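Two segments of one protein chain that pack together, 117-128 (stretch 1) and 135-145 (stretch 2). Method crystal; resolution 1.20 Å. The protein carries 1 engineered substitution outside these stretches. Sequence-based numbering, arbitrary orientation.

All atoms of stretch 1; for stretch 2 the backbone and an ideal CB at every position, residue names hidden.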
ATOM      1  N   LYS A 117       9.841   3.791   7.941  1.00 10.72           N
ATOM      2  CA  LYS A 117       8.695   4.395   8.593  1.00 11.43           C
ATOM      3  C   LYS A 117       7.469   4.177   7.719  1.00 10.77           C
ATOM      4  O   LYS A 117       7.512   4.527   6.543  1.00 12.08           O
ATOM      5  CB  LYS A 117       9.000   5.905   8.689  1.00 16.70           C
ATOM      6  CG  LYS A 117       8.046   6.726   9.468  1.00 20.89           C
ATOM      7  CD  LYS A 117       8.493   8.191   9.533  1.00 16.04           C
ATOM      8  CE  LYS A 117       7.646   8.861  10.624  1.00 26.21           C
ATOM      9  NZ  LYS A 117       8.021  10.272  10.879  1.00 26.13           N
ATOM     10  N   VAL A 118       6.373   3.686   8.288  1.00 10.77           N
ATOM     11  CA  VAL A 118       5.107   3.543   7.578  1.00 10.18           C
ATOM     12  C   VAL A 118       4.211   4.694   7.983  1.00 10.24           C
ATOM     13  O   VAL A 118       4.015   4.948   9.186  1.00 12.72           O
ATOM     14  CB  VAL A 118       4.434   2.191   7.870  1.00 10.85           C
ATOM     15  CG1 VAL A 118       3.074   2.125   7.186  1.00 11.84           C
ATOM     16  CG2 VAL A 118       5.354   1.088   7.386  1.00 12.78           C
ATOM     17  N   VAL A 119       3.686   5.402   7.013  1.00  9.67           N
ATOM     18  CA  VAL A 119       2.848   6.567   7.228  1.00 10.71           C
ATOM     19  C   VAL A 119       1.473   6.334   6.614  1.00 10.08           C
ATOM     20  O   VAL A 119       1.280   5.401   5.842  1.00 11.87           O
ATOM     21  CB  VAL A 119       3.516   7.830   6.641  1.00 10.43           C
ATOM     22  CG1 VAL A 119       4.838   8.128   7.358  1.00 11.80           C
ATOM     23  CG2 VAL A 119       3.768   7.675   5.147  1.00 10.99           C
ATOM     24  N   GLY A 120       0.512   7.193   6.943  1.00 11.05           N
ATOM     25  CA  GLY A 120      -0.805   7.053   6.366  1.00 12.32           C
ATOM     26  C   GLY A 120      -1.657   5.956   6.968  1.00 10.68           C
ATOM     27  O   GLY A 120      -2.376   5.268   6.243  1.00 11.03           O
ATOM     28  N   PHE A 121      -1.601   5.783   8.275  1.00 10.96           N
ATOM     29  CA  PHE A 121      -2.619   4.964   8.930  1.00 10.05           C
ATOM     30  C   PHE A 121      -3.991   5.613   8.724  1.00 12.04           C
ATOM     31  O   PHE A 121      -4.121   6.821   8.550  1.00 13.39           O
ATOM     32  CB  PHE A 121      -2.337   4.830  10.430  1.00 11.42           C
ATOM     33  CG  PHE A 121      -1.226   3.923  10.792  1.00 11.51           C
ATOM     34  CD1 PHE A 121      -0.320   3.429   9.879  1.00 12.22           C
ATOM     35  CD2 PHE A 121      -1.101   3.537  12.130  1.00 13.57           C
ATOM     36  CE1 PHE A 121       0.680   2.580  10.303  1.00 12.48           C
ATOM     37  CE2 PHE A 121      -0.106   2.708  12.553  1.00 14.46           C
ATOM     38  CZ  PHE A 121       0.815   2.219  11.639  1.00 12.58           C
ATOM     39  N   THR A 122      -5.041   4.798   8.730  1.00 11.53           N
ATOM     40  CA  THR A 122      -6.382   5.274   8.433  1.00 11.75           C
ATOM     41  C   THR A 122      -7.374   4.793   9.486  1.00 12.28           C
ATOM     42  O   THR A 122      -7.174   3.783  10.161  1.00 12.48           O
ATOM     43  CB  THR A 122      -6.863   4.858   7.034  1.00 11.53           C
ATOM     44  OG1 THR A 122      -6.907   3.423   6.915  1.00 12.16           O
ATOM     45  CG2 THR A 122      -5.962   5.459   5.937  1.00 11.97           C
ATOM     46  N   SER A 123      -8.451   5.557   9.608  1.00 12.38           N
ATOM     47  CA  SER A 123      -9.516   5.204  10.530  1.00 13.22           C
ATOM     48  C   SER A 123     -10.277   3.978  10.056  1.00 12.21           C
ATOM     49  O   SER A 123     -10.546   3.813   8.863  1.00 12.36           O
ATOM     50  CB  SER A 123     -10.479   6.379  10.595  1.00 13.30           C
ATOM     51  OG  SER A 123     -11.614   6.037  11.375  1.00 14.70           O
ATOM     52  N   THR A 124     -10.697   3.149  11.012  1.00 13.15           N
ATOM     53  CA  THR A 124     -11.595   2.037  10.716  1.00 13.24           C
ATOM     54  C   THR A 124     -13.068   2.450  10.589  1.00 13.20           C
ATOM     55  O   THR A 124     -13.908   1.597  10.300  1.00 13.64           O
ATOM     56  CB  THR A 124     -11.471   0.924  11.768  1.00 17.26           C
ATOM     57  OG1 THR A 124     -11.914   1.415  13.045  1.00 18.08           O
ATOM     58  CG2 THR A 124     -10.040   0.438  11.904  1.00 17.48           C
ATOM     59  N   ASP A 125     -13.401   3.719  10.747  1.00 12.64           N
ATOM     60  CA  ASP A 125     -14.789   4.144  10.621  1.00 14.73           C
ATOM     61  C   ASP A 125     -15.315   3.850   9.219  1.00 13.94           C
ATOM     62  O   ASP A 125     -14.659   4.136   8.217  1.00 14.85           O
ATOM     63  CB  ASP A 125     -14.907   5.652  10.874  1.00 17.58           C
ATOM     64  CG  ASP A 125     -14.672   6.047  12.322  1.00 24.70           C
ATOM     65  OD1 ASP A 125     -14.513   5.160  13.179  1.00 25.28           O
ATOM     66  OD2 ASP A 125     -14.651   7.274  12.579  1.00 34.92           O
ATOM     67  N   GLY A 126     -16.525   3.301   9.152  1.00 14.04           N
ATOM     68  CA  GLY A 126     -17.184   3.012   7.896  1.00 15.79           C
ATOM     69  C   GLY A 126     -16.797   1.696   7.289  1.00 14.24           C
ATOM     70  O   GLY A 126     -17.217   1.405   6.167  1.00 17.26           O
ATOM     71  N   TYR A 127     -15.993   0.902   7.977  1.00 12.02           N
ATOM     72  CA  TYR A 127     -15.634  -0.437   7.546  1.00 11.90           C
ATOM     73  C   TYR A 127     -16.278  -1.456   8.466  1.00 13.52           C
ATOM     74  O   TYR A 127     -16.524  -1.188   9.647  1.00 16.47           O
ATOM     75  CB  TYR A 127     -14.130  -0.633   7.601  1.00 12.56           C
ATOM     76  CG  TYR A 127     -13.342   0.175   6.627  1.00 11.72           C
ATOM     77  CD1 TYR A 127     -13.070  -0.310   5.357  1.00 11.86           C
ATOM     78  CD2 TYR A 127     -12.833   1.417   6.974  1.00 10.96           C
ATOM     79  CE1 TYR A 127     -12.294   0.418   4.478  1.00 11.58           C
ATOM     80  CE2 TYR A 127     -12.064   2.143   6.103  1.00 10.88           C
ATOM     81  CZ  TYR A 127     -11.793   1.655   4.864  1.00 10.60           C
ATOM     82  OH  TYR A 127     -11.005   2.431   4.045  1.00 11.86           O
ATOM     83  N   HIS A 128     -16.482  -2.646   7.938  1.00 12.95           N
ATOM     84  CA  HIS A 128     -16.995  -3.778   8.693  1.00 12.95           C
ATOM     85  C   HIS A 128     -15.910  -4.826   8.789  1.00 13.24           C
ATOM     86  O   HIS A 128     -15.330  -5.205   7.764  1.00 14.96           O
ATOM     87  CB  HIS A 128     -18.206  -4.401   7.994  1.00 15.90           C
ATOM     88  CG  HIS A 128     -18.889  -5.461   8.806  1.00 34.69           C
ATOM     89  ND1 HIS A 128     -18.369  -6.728   8.961  1.00 36.85           N
ATOM     90  CD2 HIS A 128     -20.043  -5.440   9.514  1.00 43.46           C
ATOM     91  CE1 HIS A 128     -19.169  -7.442   9.731  1.00 31.37           C
ATOM     92  NE2 HIS A 128     -20.196  -6.685  10.076  1.00 55.41           N
ATOM     93  N   UNK A 135      -4.460  -3.800  12.044  1.00 10.35           N
ATOM     94  CA  UNK A 135      -4.560  -2.660  12.945  1.00 11.00           C
ATOM     95  C   UNK A 135      -3.315  -2.529  13.818  1.00 11.22           C
ATOM     96  O   UNK A 135      -2.804  -3.511  14.374  1.00 12.88           O
ATOM     97  CB  UNK A 135      -5.806  -2.788  13.823  1.00 11.00           C
ATOM     98  N   UNK A 136      -2.824  -1.303  13.916  1.00 10.47           N
ATOM     99  CA  UNK A 136      -1.825  -0.885  14.889  1.00 11.57           C
ATOM    100  C   UNK A 136      -2.269   0.443  15.460  1.00 11.21           C
ATOM    101  O   UNK A 136      -2.796   1.298  14.749  1.00 11.10           O
ATOM    102  CB  UNK A 136      -0.432  -0.783  14.264  1.00 11.57           C
ATOM    103  N   UNK A 137      -2.102   0.583  16.782  1.00 12.40           N
ATOM    104  CA  UNK A 137      -2.487   1.822  17.447  1.00 14.00           C
ATOM    105  C   UNK A 137      -3.914   2.247  17.117  1.00 11.80           C
ATOM    106  O   UNK A 137      -4.216   3.419  16.948  1.00 12.96           O
ATOM    107  CB  UNK A 137      -1.516   2.940  17.062  1.00 14.00           C
ATOM    108  N   UNK A 138      -4.809   1.284  17.031  1.00 11.22           N
ATOM    109  CA  UNK A 138      -6.208   1.564  16.807  1.00 13.31           C
ATOM    110  C   UNK A 138      -6.605   1.956  15.406  1.00 12.50           C
ATOM    111  O   UNK A 138      -7.774   2.293  15.184  1.00 13.05           O
ATOM    112  CB  UNK A 138      -6.641   2.680  17.759  1.00 13.31           C
ATOM    113  N   UNK A 139      -5.676   1.914  14.439  1.00 10.79           N
ATOM    114  CA  UNK A 139      -5.942   2.338  13.070  1.00 11.74           C
ATOM    115  C   UNK A 139      -5.508   1.246  12.107  1.00 10.45           C
ATOM    116  O   UNK A 139      -4.652   0.430  12.431  1.00 10.67           O
ATOM    117  CB  UNK A 139      -5.225   3.652  12.754  1.00 11.74           C
ATOM    118  N   UNK A 140      -6.087   1.251  10.909  1.00  9.90           N
ATOM    119  CA  UNK A 140      -5.513   0.431   9.853  1.00  9.11           C
ATOM    120  C   UNK A 140      -4.125   0.953   9.483  1.00  9.23           C
ATOM    121  O   UNK A 140      -3.902   2.163   9.430  1.00  9.85           O
ATOM    122  CB  UNK A 140      -6.427   0.414   8.626  1.00  9.11           C
ATOM    123  N   UNK A 141      -3.212   0.014   9.202  1.00  9.21           N
ATOM    124  CA  UNK A 141      -1.818   0.328   8.932  1.00  9.19           C
ATOM    125  C   UNK A 141      -1.577   0.885   7.527  1.00  9.55           C
ATOM    126  O   UNK A 141      -0.412   1.124   7.162  1.00 10.59           O
ATOM    127  CB  UNK A 141      -0.967  -0.927   9.135  1.00  9.19           C
ATOM    128  N   UNK A 142      -2.626   1.135   6.762  1.00  9.60           N
ATOM    129  CA  UNK A 142      -2.506   1.747   5.454  1.00  9.80           C
ATOM    130  C   UNK A 142      -3.876   2.107   4.950  1.00  9.48           C
ATOM    131  O   UNK A 142      -4.869   2.064   5.689  1.00 10.65           O
ATOM    132  CB  UNK A 142      -1.791   0.820   4.469  1.00  9.80           C
ATOM    133  N   UNK A 143      -3.938   2.406   3.670  1.00  8.73           N
ATOM    134  CA  UNK A 143      -5.193   2.699   3.012  1.00  9.17           C
ATOM    135  C   UNK A 143      -5.876   1.403   2.622  1.00  9.07           C
ATOM    136  O   UNK A 143      -5.266   0.565   1.942  1.00 10.77           O
ATOM    137  CB  UNK A 143      -4.973   3.588   1.786  1.00  9.17           C
ATOM    138  N   UNK A 144      -7.130   1.231   3.038  1.00  9.43           N
ATOM    139  CA  UNK A 144      -7.881  -0.005   2.810  1.00  9.09           C
ATOM    140  C   UNK A 144      -9.002   0.280   1.825  1.00  9.93           C
ATOM    141  O   UNK A 144      -9.923   1.057   2.127  1.00 13.23           O
ATOM    142  CB  UNK A 144      -8.438  -0.568   4.119  1.00  9.09           C
ATOM    143  N   UNK A 145      -8.924  -0.294   0.646  1.00  9.49           N
ATOM    144  CA  UNK A 145      -9.891  -0.020  -0.400  1.00  9.85           C
ATOM    145  C   UNK A 145     -10.743  -1.253  -0.649  1.00  9.97           C
ATOM    146  O   UNK A 145     -10.275  -2.389  -0.538  1.00 10.57           O
ATOM    147  CB  UNK A 145      -9.190   0.422  -1.686  1.00  9.85           C
TER

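Position 135 lies in a strand, with its CA-to-CB bond directed sideways and nothing of stretch 1 within 5.5 Å of the ideal CB. A side chain extending a bond or more beyond CB could approach Thr 124, whose methyl favours an apolar one. Ile 135 brings its CD1 within 3.8 Å of Thr 124 CG2.

At 136 the ideal CB lies 3.9 Å from Phe 121 CE2, so almost any side chain with a methylene at its base would cover that part of the ring. Glu 136 does so, its CB 3.8 Å from Phe 121 CE2, while its end leads away to a partner elsewhere in the structure.

Positions 136 to 139 form a type I' turn, closed by hydrogen bonds in both directions between the backbones of 136 and 139. Both central residues have positive phi, 51° at 137 and 76° at 138, values that suit Asn or Gly at the first and favour Gly at the second. The deposited pair is Asn 137 and Gly 138. A water bonded to Gly 138 O (2.8 Å) also accepts from Thr 124 N (3.0 Å).

Position 139 points toward stretch 1, but its ideal CB is already 3.2 Å from Thr 122 O and 3.9 Å from Phe 121 CB. A side chain that turns outward after its first carbons fits best, and a long polar one is well suited. Lys 139 does this, its extended end leading away.

Position 140 pairs with Thr 122 in a single antiparallel bridge: 140 N donates to Thr 122 O (2.9 Å), and Thr 122 N to 140 O (3.0 Å). Its CB points sideways, in a region bordered by the Thr 124 methyl and the Tyr 127 ring. A large apolar residue would suit, an aromatic one especially. Phe 140 receives Thr 124 CG2 over one face, 3.7 Å from its centroid, and turns its edge to the face of Tyr 127, with centroids 5.2 Å apart and planes at 85°.

At 141 the ideal CB is 4.0 Å from Phe 121 CE1, so an apolar side chain is expected. Ile 141 sets its CA over the Phe 121 ring, 3.9 Å from the centroid, and its CB 4.0 Å from Phe 121 CE1; its end leads away.

Position 142 is nearly fully extended, at -170°/-166°, an unusual conformation most accessible to glycine. Gly 142 accepts a hydrogen bond at O from Thr 122 OG1 (2.7 Å).

Position 143 points away, leaving the choice largely open; Leu 143 still brings CD1 to 4.3 Å from Thr 122 CG2.

At 144 the CB points toward stretch 1, 3.9 Å from Tyr 127 OH, which favours a small residue. Ala 144 fits there, and its O accepts from Tyr 127 OH (2.6 Å).

Position 145 points away and stretch 1 sets no preference there; Leu 145 makes no contact with it.

Stretch 2 (135-145) IENGKFIGLAL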
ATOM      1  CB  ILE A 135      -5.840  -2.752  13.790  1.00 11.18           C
ATOM      2  CG1 ILE A 135      -7.056  -2.419  12.927  1.00 12.33           C
ATOM      3  CG2 ILE A 135      -5.775  -1.812  15.018  1.00 13.29           C
ATOM      4  CD1 ILE A 135      -8.397  -2.479  13.696  1.00 14.46           C
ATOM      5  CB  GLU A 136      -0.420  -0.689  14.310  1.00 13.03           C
ATOM      6  CG  GLU A 136       0.258  -1.956  13.813  1.00 15.58           C
ATOM      7  CD  GLU A 136       0.658  -2.962  14.884  1.00 20.51           C
ATOM      8  OE1 GLU A 136       0.799  -4.151  14.556  1.00 19.39           O
ATOM      9  OE2 GLU A 136       0.845  -2.574  16.066  1.00 21.11           O
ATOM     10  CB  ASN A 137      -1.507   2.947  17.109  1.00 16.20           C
ATOM     11  CG  ASN A 137      -1.565   4.066  18.099  1.00 26.52           C
ATOM     12  OD1 ASN A 137      -1.827   3.839  19.282  1.00 23.82           O
ATOM     13  ND2 ASN A 137      -1.319   5.288  17.632  1.00 31.35           N
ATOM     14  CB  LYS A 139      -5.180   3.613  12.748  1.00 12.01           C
ATOM     15  CG  LYS A 139      -5.751   4.838  13.499  1.00 16.16           C
ATOM     16  CD  LYS A 139      -5.164   6.141  12.984  1.00 23.05           C
ATOM     17  CE  LYS A 139      -5.806   7.330  13.662  1.00 39.81           C
ATOM     18  NZ  LYS A 139      -5.208   8.612  13.198  1.00 59.09           N
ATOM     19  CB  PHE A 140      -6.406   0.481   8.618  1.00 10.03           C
ATOM     20  CG  PHE A 140      -7.670  -0.322   8.707  1.00 10.06           C
ATOM     21  CD1 PHE A 140      -7.718  -1.589   9.290  1.00 11.41           C
ATOM     22  CD2 PHE A 140      -8.830   0.185   8.119  1.00 13.15           C
ATOM     23  CE1 PHE A 140      -8.908  -2.323   9.317  1.00 12.13           C
ATOM     24  CE2 PHE A 140     -10.013  -0.556   8.141  1.00 14.49           C
ATOM     25  CZ  PHE A 140     -10.037  -1.796   8.730  1.00 13.25           C
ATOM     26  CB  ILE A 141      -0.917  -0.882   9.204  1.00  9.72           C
ATOM     27  CG1 ILE A 141      -1.266  -2.078   8.293  1.00  9.83           C
ATOM     28  CG2 ILE A 141      -0.980  -1.239  10.691  1.00 11.29           C
ATOM     29  CD1 ILE A 141      -0.549  -3.331   8.579  1.00 11.94           C
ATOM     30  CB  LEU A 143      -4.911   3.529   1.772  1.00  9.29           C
ATOM     31  CG  LEU A 143      -6.104   4.007   0.987  1.00  9.71           C
ATOM     32  CD1 LEU A 143      -6.995   4.902   1.842  1.00 11.95           C
ATOM     33  CD2 LEU A 143      -5.669   4.681  -0.258  1.00 10.78           C
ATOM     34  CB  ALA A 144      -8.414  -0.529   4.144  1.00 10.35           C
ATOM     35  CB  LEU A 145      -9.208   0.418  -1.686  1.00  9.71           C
ATOM     36  CG  LEU A 145      -8.354   1.678  -1.527  1.00  9.55           C
ATOM     37  CD1 LEU A 145      -7.599   1.960  -2.797  1.00 11.24           C
ATOM     38  CD2 LEU A 145      -9.192   2.874  -1.130  1.00 11.07           C
TER
HETATM   39  O   HOH W   1       0.523   2.876   5.136  1.00 10.22           O
HETATM   40  O   HOH W   2      -8.496   3.325   4.698  1.00 12.25           O
HETATM   41  O   HOH W   3      -9.668   3.777  13.711  1.00 17.24           O
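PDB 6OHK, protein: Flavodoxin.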